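Local coordinates for possible transcriptional regulatory arsR-family protein (Mycobacterium bovis, PDB 3GW2) that probably binds DNA as an ArsR-type transcriptional regulator and takes part in a regulatory network that coordinates tolerance to the antitubercular drug bedaquiline, at residues A[25-30]-A[60-65]. Numbering follows the deposited sequence.
Sequences GRRLQI and QALKSG
In the winged helix-turn-helix core, R27 and I30 of helix 27-34 meet A61 and L62 near the C-terminal end of helix 52-64, the second helix of the DNA-binding motif. The backbones stay well apart: the nearest CA atoms, those of R27 and L62, are 8.0 Å apart. Side chains alone bridge the gap, and no hydrogen bond crosses it.

L62 reaches across with both methyls. Its CD1 meets I30 CG2 at 3.6 Å, and its CD2 lies 3.7 Å from R27 CG. The R27 and L62 chains run past each other in opposite directions, methylene against isobutyl. With I30 CG1 beside the backbone N (chi1 -67°), CG2 falls anti to N and faces L62. I30 also touches N58 and L59, about a turn before L62 on helix 52-64, while L62 continues to L67 and V68.

The R27 chain leaves with CG anti to N (chi1 172°) and bends at chi3 (75°). This lays one face of the guanidinium against A61, whose CB sits 3.4 Å above the plane, not over its centre but nearer its margin. Its nitrogens are held by residues outside the contact: NE by A21 O, NH2 by K20 O and NH1 by N58 OD1. These bonds fix the rotation of the group and tie helix 11-22 to helix 52-64.

At the helix end, S64 OG lies 3.0 Å from Q60 O and bonds to it from the face opposite S64 N. Apolar contact between the probable recognition helix and a preceding core helix is typical of the ArsR winged-helix fold.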
ATOM      1  N   GLY A  25       7.038  -7.108   4.120  1.00 37.86           N
ATOM      2  CA  GLY A  25       6.443  -7.577   5.372  1.00 38.57           C
ATOM      3  C   GLY A  25       7.266  -7.273   6.600  1.00 39.14           C
ATOM      4  O   GLY A  25       6.736  -6.903   7.660  1.00 39.24           O
ATOM      5  N   ARG A  26       8.575  -7.415   6.452  1.00 39.55           N
ATOM      6  CA  ARG A  26       9.506  -7.149   7.531  1.00 39.85           C
ATOM      7  C   ARG A  26       9.642  -5.657   7.805  1.00 39.83           C
ATOM      8  O   ARG A  26       9.745  -5.241   8.953  1.00 40.29           O
ATOM      9  CB  ARG A  26      10.864  -7.788   7.226  1.00 40.04           C
ATOM     10  CG  ARG A  26      11.657  -8.077   8.462  1.00 39.27           C
ATOM     11  CD  ARG A  26      13.091  -8.383   8.135  1.00 37.53           C
ATOM     12  NE  ARG A  26      13.870  -8.490   9.361  1.00 36.44           N
ATOM     13  CZ  ARG A  26      15.187  -8.646   9.405  1.00 37.31           C
ATOM     14  NH1 ARG A  26      15.895  -8.702   8.283  1.00 35.00           N
ATOM     15  NH2 ARG A  26      15.796  -8.737  10.580  1.00 37.00           N
ATOM     16  N   ARG A  27       9.606  -4.846   6.753  1.00 39.85           N
ATOM     17  CA  ARG A  27       9.553  -3.384   6.901  1.00 39.62           C
ATOM     18  C   ARG A  27       8.328  -2.892   7.700  1.00 39.60           C
ATOM     19  O   ARG A  27       8.391  -1.870   8.411  1.00 40.26           O
ATOM     20  CB  ARG A  27       9.622  -2.747   5.509  1.00 40.34           C
ATOM     21  CG  ARG A  27       9.399  -1.255   5.440  1.00 39.61           C
ATOM     22  CD  ARG A  27      10.125  -0.661   4.245  1.00 40.81           C
ATOM     23  NE  ARG A  27       9.473  -0.941   2.971  1.00 43.15           N
ATOM     24  CZ  ARG A  27      10.065  -1.484   1.908  1.00 44.45           C
ATOM     25  NH1 ARG A  27      11.344  -1.823   1.939  1.00 44.15           N
ATOM     26  NH2 ARG A  27       9.372  -1.680   0.793  1.00 45.97           N
ATOM     27  N   LEU A  28       7.217  -3.623   7.612  1.00 38.39           N
ATOM     28  CA  LEU A  28       6.001  -3.279   8.362  1.00 37.31           C
ATOM     29  C   LEU A  28       6.142  -3.434   9.895  1.00 36.49           C
ATOM     30  O   LEU A  28       5.401  -2.811  10.671  1.00 35.53           O
ATOM     31  CB  LEU A  28       4.830  -4.115   7.853  1.00 37.80           C
ATOM     32  CG  LEU A  28       4.021  -3.614   6.636  1.00 38.88           C
ATOM     33  CD1 LEU A  28       4.818  -2.700   5.738  1.00 40.96           C
ATOM     34  CD2 LEU A  28       3.501  -4.789   5.862  1.00 38.57           C
ATOM     35  N   GLN A  29       7.078  -4.276  10.320  1.00 35.32           N
ATOM     36  CA  GLN A  29       7.423  -4.409  11.741  1.00 35.44           C
ATOM     37  C   GLN A  29       7.853  -3.072  12.323  1.00 34.71           C
ATOM     38  O   GLN A  29       7.482  -2.731  13.439  1.00 34.76           O
ATOM     39  CB  GLN A  29       8.526  -5.448  11.944  1.00 35.13           C
ATOM     40  CG  GLN A  29       8.109  -6.850  11.533  1.00 36.61           C
ATOM     41  CD  GLN A  29       9.206  -7.876  11.717  1.00 38.49           C
ATOM     42  OE1 GLN A  29       9.189  -8.933  11.084  1.00 41.68           O
ATOM     43  NE2 GLN A  29      10.157  -7.580  12.589  1.00 37.32           N
ATOM     44  N   ILE A  30       8.607  -2.306  11.545  1.00 34.74           N
ATOM     45  CA  ILE A  30       9.003  -0.954  11.940  1.00 35.03           C
ATOM     46  C   ILE A  30       7.798  -0.102  12.291  1.00 35.85           C
ATOM     47  O   ILE A  30       7.802   0.608  13.294  1.00 36.14           O
ATOM     48  CB  ILE A  30       9.847  -0.254  10.847  1.00 35.09           C
ATOM     49  CG1 ILE A  30      11.207  -0.966  10.683  1.00 34.91           C
ATOM     50  CG2 ILE A  30      10.046   1.225  11.206  1.00 34.67           C
ATOM     51  CD1 ILE A  30      12.030  -0.531   9.455  1.00 34.80           C
ATOM     52  N   GLN A  60      14.280   4.694   5.030  1.00 32.82           N
ATOM     53  CA  GLN A  60      14.222   5.496   3.804  1.00 34.21           C
ATOM     54  C   GLN A  60      13.040   5.122   2.913  1.00 33.40           C
ATOM     55  O   GLN A  60      12.360   6.007   2.378  1.00 33.49           O
ATOM     56  CB  GLN A  60      15.513   5.358   3.002  1.00 34.70           C
ATOM     57  CG  GLN A  60      16.447   6.536   3.123  1.00 41.06           C
ATOM     58  CD  GLN A  60      16.936   6.787   4.534  1.00 46.85           C
ATOM     59  OE1 GLN A  60      16.474   7.720   5.203  1.00 50.80           O
ATOM     60  NE2 GLN A  60      17.883   5.969   4.995  1.00 49.99           N
ATOM     61  N   ALA A  61      12.796   3.821   2.759  1.00 32.75           N
ATOM     62  CA  ALA A  61      11.664   3.345   1.974  1.00 32.74           C
ATOM     63  C   ALA A  61      10.345   3.827   2.565  1.00 32.35           C
ATOM     64  O   ALA A  61       9.471   4.290   1.834  1.00 32.24           O
ATOM     65  CB  ALA A  61      11.684   1.827   1.843  1.00 33.30           C
ATOM     66  N   LEU A  62      10.208   3.732   3.887  1.00 32.29           N
ATOM     67  CA  LEU A  62       9.030   4.270   4.586  1.00 31.93           C
ATOM     68  C   LEU A  62       8.877   5.778   4.412  1.00 31.76           C
ATOM     69  O   LEU A  62       7.766   6.277   4.183  1.00 32.06           O
ATOM     70  CB  LEU A  62       9.040   3.882   6.066  1.00 31.75           C
ATOM     71  CG  LEU A  62       8.871   2.379   6.328  1.00 31.86           C
ATOM     72  CD1 LEU A  62       9.133   2.085   7.797  1.00 32.59           C
ATOM     73  CD2 LEU A  62       7.476   1.904   5.902  1.00 30.73           C
ATOM     74  N   LYS A  63       9.992   6.494   4.505  1.00 31.91           N
ATOM     75  CA  LYS A  63      10.016   7.955   4.350  1.00 31.96           C
ATOM     76  C   LYS A  63       9.599   8.405   2.940  1.00 32.02           C
ATOM     77  O   LYS A  63       8.829   9.354   2.801  1.00 32.30           O
ATOM     78  CB  LYS A  63      11.410   8.478   4.684  1.00 32.02           C
ATOM     79  CG  LYS A  63      11.495   9.960   5.061  1.00 33.69           C
ATOM     80  CD  LYS A  63      12.962  10.291   5.316  1.00 36.93           C
ATOM     81  CE  LYS A  63      13.202  11.748   5.707  1.00 38.70           C
ATOM     82  NZ  LYS A  63      12.994  12.696   4.574  1.00 40.43           N
ATOM     83  N   SER A  64      10.089   7.724   1.903  1.00 31.72           N
ATOM     84  CA  SER A  64       9.720   8.052   0.515  1.00 32.24           C
ATOM     85  C   SER A  64       8.233   7.847   0.255  1.00 32.15           C
ATOM     86  O   SER A  64       7.663   8.479  -0.621  1.00 31.64           O
ATOM     87  CB  SER A  64      10.516   7.208  -0.482  1.00 32.41           C
ATOM     88  OG  SER A  64      11.910   7.358  -0.275  1.00 34.04           O
ATOM     89  N   GLY A  65       7.615   6.947   1.015  1.00 32.09           N
ATOM     90  CA  GLY A  65       6.187   6.717   0.910  1.00 32.07           C
ATOM     91  C   GLY A  65       5.379   7.618   1.827  1.00 32.46           C
ATOM     92  O   GLY A  65       4.157   7.486   1.907  1.00 32.72           O
TER